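Local coordinates for ectonucleotide pyrophosphatase/phosphodiesterase family member 5 (Mus musculus, PDB 5VEO), which probably hydrolyses nucleotide phosphodiester bonds as a zinc-dependent ectoenzyme with an alkaline-phosphatase-type fold, and binds adenosine monophosphate in its active site, at residues Ile76-Asn79 / Asp80-Asp83; Ile97-Ser100 / Lys101-Glu104. The protein carries 1 engineered substitution. All coordinates share one frame; numbering follows the deposited sequence.

Contact 1: residues Ile76-Asn79 / Asp80-Asp83; sequences IVAN and DMFD. With AMP (adenosine monophosphate), chain Q.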
ATOM      1  N   ILE A  76       5.354   5.667   8.574  1.00 11.31           N
ATOM      2  CA  ILE A  76       3.997   5.848   8.032  1.00  8.44           C
ATOM      3  C   ILE A  76       3.219   4.617   8.482  1.00  9.37           C
ATOM      4  O   ILE A  76       3.095   3.612   7.774  1.00 11.00           O
ATOM      5  CB  ILE A  76       3.998   6.034   6.509  1.00 12.21           C
ATOM      6  CG1 ILE A  76       4.816   7.266   6.088  1.00 13.48           C
ATOM      7  CG2 ILE A  76       2.573   6.150   5.988  1.00 12.63           C
ATOM      8  CD1 ILE A  76       4.214   8.598   6.490  1.00 16.09           C
ATOM      9  N   VAL A  77       2.733   4.672   9.728  1.00 11.28           N
ATOM     10  CA  VAL A  77       2.162   3.477  10.354  1.00 12.81           C
ATOM     11  C   VAL A  77       0.682   3.290  10.038  1.00  9.30           C
ATOM     12  O   VAL A  77       0.155   2.195  10.260  1.00 11.77           O
ATOM     13  CB  VAL A  77       2.372   3.468  11.882  1.00 11.99           C
ATOM     14  CG1 VAL A  77       3.847   3.653  12.225  1.00 14.97           C
ATOM     15  CG2 VAL A  77       1.549   4.518  12.590  1.00 14.17           C
ATOM     16  N   ALA A  78       0.014   4.297   9.493  1.00 10.35           N
ATOM     17  CA  ALA A  78      -1.404   4.221   9.182  1.00  9.16           C
ATOM     18  C   ALA A  78      -1.748   5.365   8.238  1.00  9.87           C
ATOM     19  O   ALA A  78      -0.950   6.282   8.030  1.00  9.73           O
ATOM     20  CB  ALA A  78      -2.251   4.292  10.458  1.00  9.84           C
ATOM     21  N   ASN A  79      -2.971   5.318   7.687  1.00  9.12           N
ATOM     22  CA  ASN A  79      -3.496   6.432   6.908  1.00  8.69           C
ATOM     23  C   ASN A  79      -3.922   7.585   7.795  1.00  9.72           C
ATOM     24  O   ASN A  79      -4.058   8.703   7.305  1.00 11.20           O
ATOM     25  CB  ASN A  79      -4.713   6.024   6.090  1.00  9.53           C
ATOM     26  CG  ASN A  79      -4.405   4.983   5.032  1.00  8.47           C
ATOM     27  OD1 ASN A  79      -3.253   4.756   4.627  1.00  7.68           O
ATOM     28  ND2 ASN A  79      -5.460   4.373   4.547  1.00  8.31           N
ATOM     29  N   ASP A  80      -4.189   7.305   9.068  1.00 10.68           N
ATOM     30  CA  ASP A  80      -4.562   8.301  10.066  1.00 10.75           C
ATOM     31  C   ASP A  80      -3.684   8.069  11.278  1.00 10.01           C
ATOM     32  O   ASP A  80      -3.690   6.973  11.845  1.00 11.08           O
ATOM     33  CB  ASP A  80      -6.039   8.195  10.442  1.00 12.38           C
ATOM     34  CG  ASP A  80      -6.939   8.619   9.314  1.00 17.56           C
ATOM     35  OD1 ASP A  80      -7.344   7.749   8.528  1.00 26.41           O
ATOM     36  OD2 ASP A  80      -7.220   9.825   9.194  1.00 23.08           O
ATOM     37  N   MET A  81      -2.916   9.089  11.651  1.00 10.01           N
ATOM     38  CA  MET A  81      -1.917   8.973  12.701  1.00 11.83           C
ATOM     39  C   MET A  81      -1.947  10.199  13.594  1.00 12.88           C
ATOM     40  O   MET A  81      -2.395  11.280  13.202  1.00 12.39           O
ATOM     41  CB  MET A  81      -0.499   8.877  12.149  1.00 13.92           C
ATOM     42  CG  MET A  81      -0.214   7.686  11.296  1.00 14.32           C
ATOM     43  SD  MET A  81       1.497   7.717  10.737  1.00 13.73           S
ATOM     44  CE  MET A  81       1.395   8.767   9.294  1.00 15.39           C
ATOM     45  N   PHE A  82      -1.391  10.024  14.783  1.00 10.70           N
ATOM     46  CA  PHE A  82      -1.108  11.129  15.685  1.00 12.01           C
ATOM     47  C   PHE A  82       0.294  10.919  16.224  1.00 13.70           C
ATOM     48  O   PHE A  82       0.599   9.858  16.787  1.00 13.88           O
ATOM     49  CB  PHE A  82      -2.118  11.208  16.827  1.00 13.38           C
ATOM     50  CG  PHE A  82      -1.752  12.233  17.878  1.00 14.01           C
ATOM     51  CD1 PHE A  82      -1.696  13.577  17.554  1.00 15.28           C
ATOM     52  CD2 PHE A  82      -1.435  11.844  19.161  1.00 16.70           C
ATOM     53  CE1 PHE A  82      -1.352  14.536  18.518  1.00 18.79           C
ATOM     54  CE2 PHE A  82      -1.071  12.805  20.128  1.00 17.66           C
ATOM     55  CZ  PHE A  82      -1.045  14.132  19.794  1.00 18.32           C
ATOM     56  N   ASP A  83       1.141  11.932  16.045  1.00 13.71           N
ATOM     57  CA  ASP A  83       2.495  11.882  16.564  1.00 13.96           C
ATOM     58  C   ASP A  83       2.549  12.717  17.838  1.00 16.72           C
ATOM     59  O   ASP A  83       2.370  13.945  17.778  1.00 16.65           O
ATOM     60  CB  ASP A  83       3.497  12.391  15.525  1.00 15.58           C
ATOM     61  CG  ASP A  83       4.935  12.255  15.987  1.00 16.41           C
ATOM     62  OD1 ASP A  83       5.788  11.797  15.193  1.00 15.56           O
ATOM     63  OD2 ASP A  83       5.220  12.609  17.151  1.00 21.22           O
TER
HETATM   64  P   AMP Q 524      -6.628   2.760   1.182  1.00  7.97           P
HETATM   65  O1P AMP Q 524      -5.875   2.588   2.466  1.00  9.16           O
HETATM   66  O2P AMP Q 524      -8.133   2.533   1.372  1.00  7.94           O
HETATM   67  O3P AMP Q 524      -6.089   1.893   0.047  1.00  8.37           O
HETATM   68  O5' AMP Q 524      -6.455   4.274   0.690  1.00 10.53           O
HETATM   69  C5' AMP Q 524      -6.603   4.572  -0.706  1.00 11.55           C
HETATM   70  C4' AMP Q 524      -7.235   5.909  -0.976  1.00 10.46           C
HETATM   71  O4' AMP Q 524      -6.269   6.922  -0.728  1.00 15.30           O
HETATM   72  C3' AMP Q 524      -7.652   6.097  -2.436  1.00 12.73           C
HETATM   73  O3' AMP Q 524      -9.056   6.040  -2.561  1.00 20.69           O
HETATM   74  C2' AMP Q 524      -7.144   7.492  -2.815  1.00 14.89           C
HETATM   75  O2' AMP Q 524      -8.105   8.341  -3.380  1.00 22.33           O
HETATM   76  C1' AMP Q 524      -6.616   8.040  -1.505  1.00 16.30           C
HETATM   77  N9  AMP Q 524      -5.442   8.868  -1.667  1.00 15.95           N
HETATM   78  C8  AMP Q 524      -4.231   8.499  -2.120  1.00 16.93           C
HETATM   79  N7  AMP Q 524      -3.391   9.564  -2.099  1.00 15.49           N
HETATM   80  C5  AMP Q 524      -4.111  10.609  -1.611  1.00 15.19           C
HETATM   81  C6  AMP Q 524      -3.857  12.033  -1.309  1.00 16.24           C
HETATM   82  N6  AMP Q 524      -2.640  12.559  -1.534  1.00 17.62           N
HETATM   83  N1  AMP Q 524      -4.862  12.774  -0.810  1.00 17.15           N
HETATM   84  C2  AMP Q 524      -6.088  12.275  -0.570  1.00 21.77           C
HETATM   85  N3  AMP Q 524      -6.402  10.991  -0.807  1.00 19.39           N
HETATM   86  C4  AMP Q 524      -5.457  10.147  -1.333  1.00 15.36           C
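In the AMP-binding site of this alkaline-phosphatase-type domain, the chain turns at Ile76-Asn79 into the first strand of a two-stranded beta hairpin, and Met81 of that strand folds back across Val77 and Ala78. The case illustrates how a phosphate-binding amide can sit at a bend against which a methionine side chain folds back. Met81 CG lies anti to the carbonyl carbon (chi1 -63°), with chi2 fully extended (SD anti to CA), which places the sulfur beside Val77. There SD accepts a weak hydrogen bond from Val77 N (3.4 Å), while Val77 CG2 rests against the same sulfur at 3.7 Å. At chi3 (-84°) the chain bends, bringing CE to Ile76 CD1 at 4.0 Å, where the two side chains cross at about a right angle. Ala78 CB lies against the base of the methionine chain, 4.0 Å from Met81 CG. Replacing Met81 by an alanine would probably leave Val77 N without its weak sulfur acceptor and open a gap beside the Ile76, Val77 and Ala78 side chains. Backbone hydrogen bonds of Asn79 with Leu92 and of Met81 with Phe90 tie the turn and strand 80-83 to the returning arm of the hairpin. Asp80 directs OD2 to Ser91 OG; the nearby Glu93 carboxylate may raise the proton affinity of one of the two acids. Asn79, just before the strand, reaches the ligand. Its amide is gripped at both ends, which fixes its rotation: OD1 takes a hydrogen bond from Tyr59 N, leaving ND2 aimed at the phosphate. AMP is also hydrogen-bonded to Tyr143 OH and to N of the engineered Ala58, and here Asn79 ND2 donates to AMP O1P at 2.8 Å with an N-H...O angle of 157°.

Contact 2: residues Ile97-Ser100 / Lys101-Glu104; sequences IYDS and KFWE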
ATOM      1  N   ILE A  97      -1.656  15.100   4.552  1.00 13.25           N
ATOM      2  CA  ILE A  97      -0.513  14.204   4.470  1.00 13.77           C
ATOM      3  C   ILE A  97       0.780  14.927   4.131  1.00 15.22           C
ATOM      4  O   ILE A  97       1.791  14.271   3.880  1.00 16.34           O
ATOM      5  CB  ILE A  97      -0.757  13.092   3.432  1.00 15.00           C
ATOM      6  CG1 ILE A  97      -0.780  13.703   2.007  1.00 20.83           C
ATOM      7  CG2 ILE A  97      -2.012  12.361   3.796  1.00 19.82           C
ATOM      8  CD1 ILE A  97      -0.191  12.842   0.930  1.00 22.15           C
ATOM      9  N   TYR A  98       0.767  16.256   4.062  1.00 15.82           N
ATOM     10  CA  TYR A  98       1.875  16.986   3.455  1.00 15.20           C
ATOM     11  C   TYR A  98       2.868  17.517   4.473  1.00 16.40           C
ATOM     12  O   TYR A  98       3.817  18.200   4.086  1.00 18.51           O
ATOM     13  CB  TYR A  98       1.331  18.120   2.561  1.00 18.02           C
ATOM     14  CG  TYR A  98       0.618  17.526   1.384  1.00 15.23           C
ATOM     15  CD1 TYR A  98       1.327  17.064   0.281  1.00 13.96           C
ATOM     16  CD2 TYR A  98      -0.753  17.330   1.407  1.00 17.12           C
ATOM     17  CE1 TYR A  98       0.678  16.448  -0.782  1.00 14.59           C
ATOM     18  CE2 TYR A  98      -1.408  16.722   0.347  1.00 15.95           C
ATOM     19  CZ  TYR A  98      -0.688  16.283  -0.737  1.00 13.21           C
ATOM     20  OH  TYR A  98      -1.355  15.663  -1.766  1.00 16.63           O
ATOM     21  N   ASP A  99       2.702  17.193   5.753  1.00 16.33           N
ATOM     22  CA  ASP A  99       3.702  17.561   6.754  1.00 17.47           C
ATOM     23  C   ASP A  99       4.908  16.637   6.599  1.00 16.97           C
ATOM     24  O   ASP A  99       4.848  15.446   6.928  1.00 17.17           O
ATOM     25  CB  ASP A  99       3.112  17.490   8.157  1.00 16.51           C
ATOM     26  CG  ASP A  99       4.098  17.927   9.246  1.00 21.74           C
ATOM     27  OD1 ASP A  99       5.324  17.968   8.990  1.00 23.03           O
ATOM     28  OD2 ASP A  99       3.640  18.212  10.373  1.00 28.02           O
ATOM     29  N   SER A 100       5.998  17.198   6.080  1.00 17.51           N
ATOM     30  CA  SER A 100       7.194  16.434   5.744  1.00 17.45           C
ATOM     31  C   SER A 100       7.687  15.564   6.891  1.00 18.91           C
ATOM     32  O   SER A 100       8.256  14.490   6.655  1.00 18.80           O
ATOM     33  CB  SER A 100       8.293  17.406   5.318  1.00 21.70           C
ATOM     34  OG  SER A 100       7.854  18.218   4.243  1.00 23.45           O
ATOM     35  N   LYS A 101       7.514  16.015   8.132  1.00 19.44           N
ATOM     36  CA  LYS A 101       8.053  15.272   9.266  1.00 19.94           C
ATOM     37  C   LYS A 101       7.418  13.893   9.418  1.00 19.83           C
ATOM     38  O   LYS A 101       8.030  13.001  10.022  1.00 20.45           O
ATOM     39  CB  LYS A 101       7.880  16.085  10.542  1.00 24.20           C
ATOM     40  CG  LYS A 101       8.812  17.303  10.609  1.00 30.56           C
ATOM     41  CD  LYS A 101       9.618  17.305  11.908  1.00 43.32           C
ATOM     42  CE  LYS A 101      10.883  18.177  11.845  1.00 51.03           C
ATOM     43  NZ  LYS A 101      12.127  17.345  11.988  1.00 52.36           N
ATOM     44  N   PHE A 102       6.215  13.680   8.889  1.00 16.40           N
ATOM     45  CA  PHE A 102       5.640  12.342   8.955  1.00 13.45           C
ATOM     46  C   PHE A 102       6.359  11.347   8.062  1.00 14.46           C
ATOM     47  O   PHE A 102       6.205  10.145   8.271  1.00 17.00           O
ATOM     48  CB  PHE A 102       4.150  12.383   8.612  1.00 13.55           C
ATOM     49  CG  PHE A 102       3.301  12.707   9.794  1.00 14.28           C
ATOM     50  CD1 PHE A 102       3.016  11.735  10.738  1.00 16.36           C
ATOM     51  CD2 PHE A 102       2.836  13.986   9.996  1.00 16.98           C
ATOM     52  CE1 PHE A 102       2.248  12.030  11.851  1.00 17.20           C
ATOM     53  CE2 PHE A 102       2.081  14.297  11.113  1.00 18.53           C
ATOM     54  CZ  PHE A 102       1.795  13.326  12.043  1.00 19.08           C
ATOM     55  N   TRP A 103       7.126  11.820   7.082  1.00 14.66           N
ATOM     56  CA  TRP A 103       7.783  10.996   6.073  1.00 14.86           C
ATOM     57  C   TRP A 103       9.278  10.814   6.302  1.00 18.70           C
ATOM     58  O   TRP A 103       9.888   9.922   5.698  1.00 16.31           O
ATOM     59  CB  TRP A 103       7.572  11.636   4.690  1.00 13.85           C
ATOM     60  CG  TRP A 103       6.128  11.744   4.333  1.00 12.05           C
ATOM     61  CD1 TRP A 103       5.259  12.742   4.682  1.00 15.16           C
ATOM     62  CD2 TRP A 103       5.373  10.797   3.580  1.00 14.45           C
ATOM     63  NE1 TRP A 103       4.002  12.472   4.181  1.00 14.22           N
ATOM     64  CE2 TRP A 103       4.047  11.275   3.510  1.00 13.23           C
ATOM     65  CE3 TRP A 103       5.687   9.584   2.968  1.00 14.51           C
ATOM     66  CZ2 TRP A 103       3.053  10.592   2.826  1.00 11.81           C
ATOM     67  CZ3 TRP A 103       4.697   8.903   2.301  1.00 14.12           C
ATOM     68  CH2 TRP A 103       3.398   9.402   2.234  1.00 13.09           C
ATOM     69  N   GLU A 104       9.892  11.651   7.123  1.00 17.02           N
ATOM     70  CA  GLU A 104      11.337  11.791   7.105  1.00 19.19           C
ATOM     71  C   GLU A 104      12.066  10.812   8.029  1.00 17.02           C
ATOM     72  O   GLU A 104      13.288  10.923   8.188  1.00 19.63           O
ATOM     73  CB  GLU A 104      11.686  13.246   7.420  1.00 18.81           C
ATOM     74  CG  GLU A 104      11.360  14.113   6.211  1.00 21.32           C
ATOM     75  CD  GLU A 104      11.517  15.594   6.430  1.00 24.15           C
ATOM     76  OE1 GLU A 104      11.406  16.077   7.585  1.00 27.07           O
ATOM     77  OE2 GLU A 104      11.756  16.279   5.421  1.00 24.38           O
TER
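Two overlapping type I beta turns, started by an Asx turn at Asp99, wind the loop 97-104 beside the AMP pocket and bring Trp103 back to Ile97. The segment is a compact example of a loop partly held by its own carbonyl groups. Asp99 CG stands anti to the backbone N (chi1 -177°), which carries OD1 over the next peptide to accept Lys101 N at 3.1 Å, the donor lying above the carboxylate plane. In the first turn Asp99 O accepts Phe102 N at 3.0 Å; in the second, Ser100 O accepts Trp103 N at 2.9 Å. The side chain of Trp103 then makes the longest reach: its NE1 donates to Ile97 O at 2.9 Å with an N-H...O angle of 161°, nearly along the C=O axis and close to the indole plane. The carbonyls of Ile97, Asp99 and Ser100 all meet the edge of this ring, Asp99 O at 3.5 Å from Trp103 CD1. Tyr63 adds an edge-to-face contact with the indole. Beyond the turns, Glu104 CG lies 3.2 Å from Ser100 O, while Glu104 OE2 finds its partner in His133 N and Ser100 OG in Lys131 O. Ile97 and Tyr98 line the AMP pocket, so the indole bond ties down the backbone of a ligand-contacting residue. A buried ring N-H thus finds its acceptor within the loop itself; of the four bonds inside the loop, two join peptide groups, one comes from the indole and one goes to the Asp99 carboxylate, and Lys131, His133 and Arg298 add outside ties.

How the contacts relate
Contact 1 closes before contact 2 opens along the chain, and strand 88-91, the second arm of the hairpin, lies between them in sequence. Their centres are 10 Å apart, and they touch: Met81 CE packs on Phe102 CD1 at 3.7 Å, and Ile76 CD1 approaches Trp103 CD2 at 3.8 Å. Phe90 of strand 88-91 meets Met81 from contact 1 and both Ile97 and Phe102 from contact 2. Arg298 also spans them, forming a salt bridge with Asp83 and a hydrogen bond with Lys101 O. Each contact supplies pocket residues, Asn79 at the phosphate and Ile97 and Tyr98 at the adenine end, so one packed unit borders the nucleotide at several points.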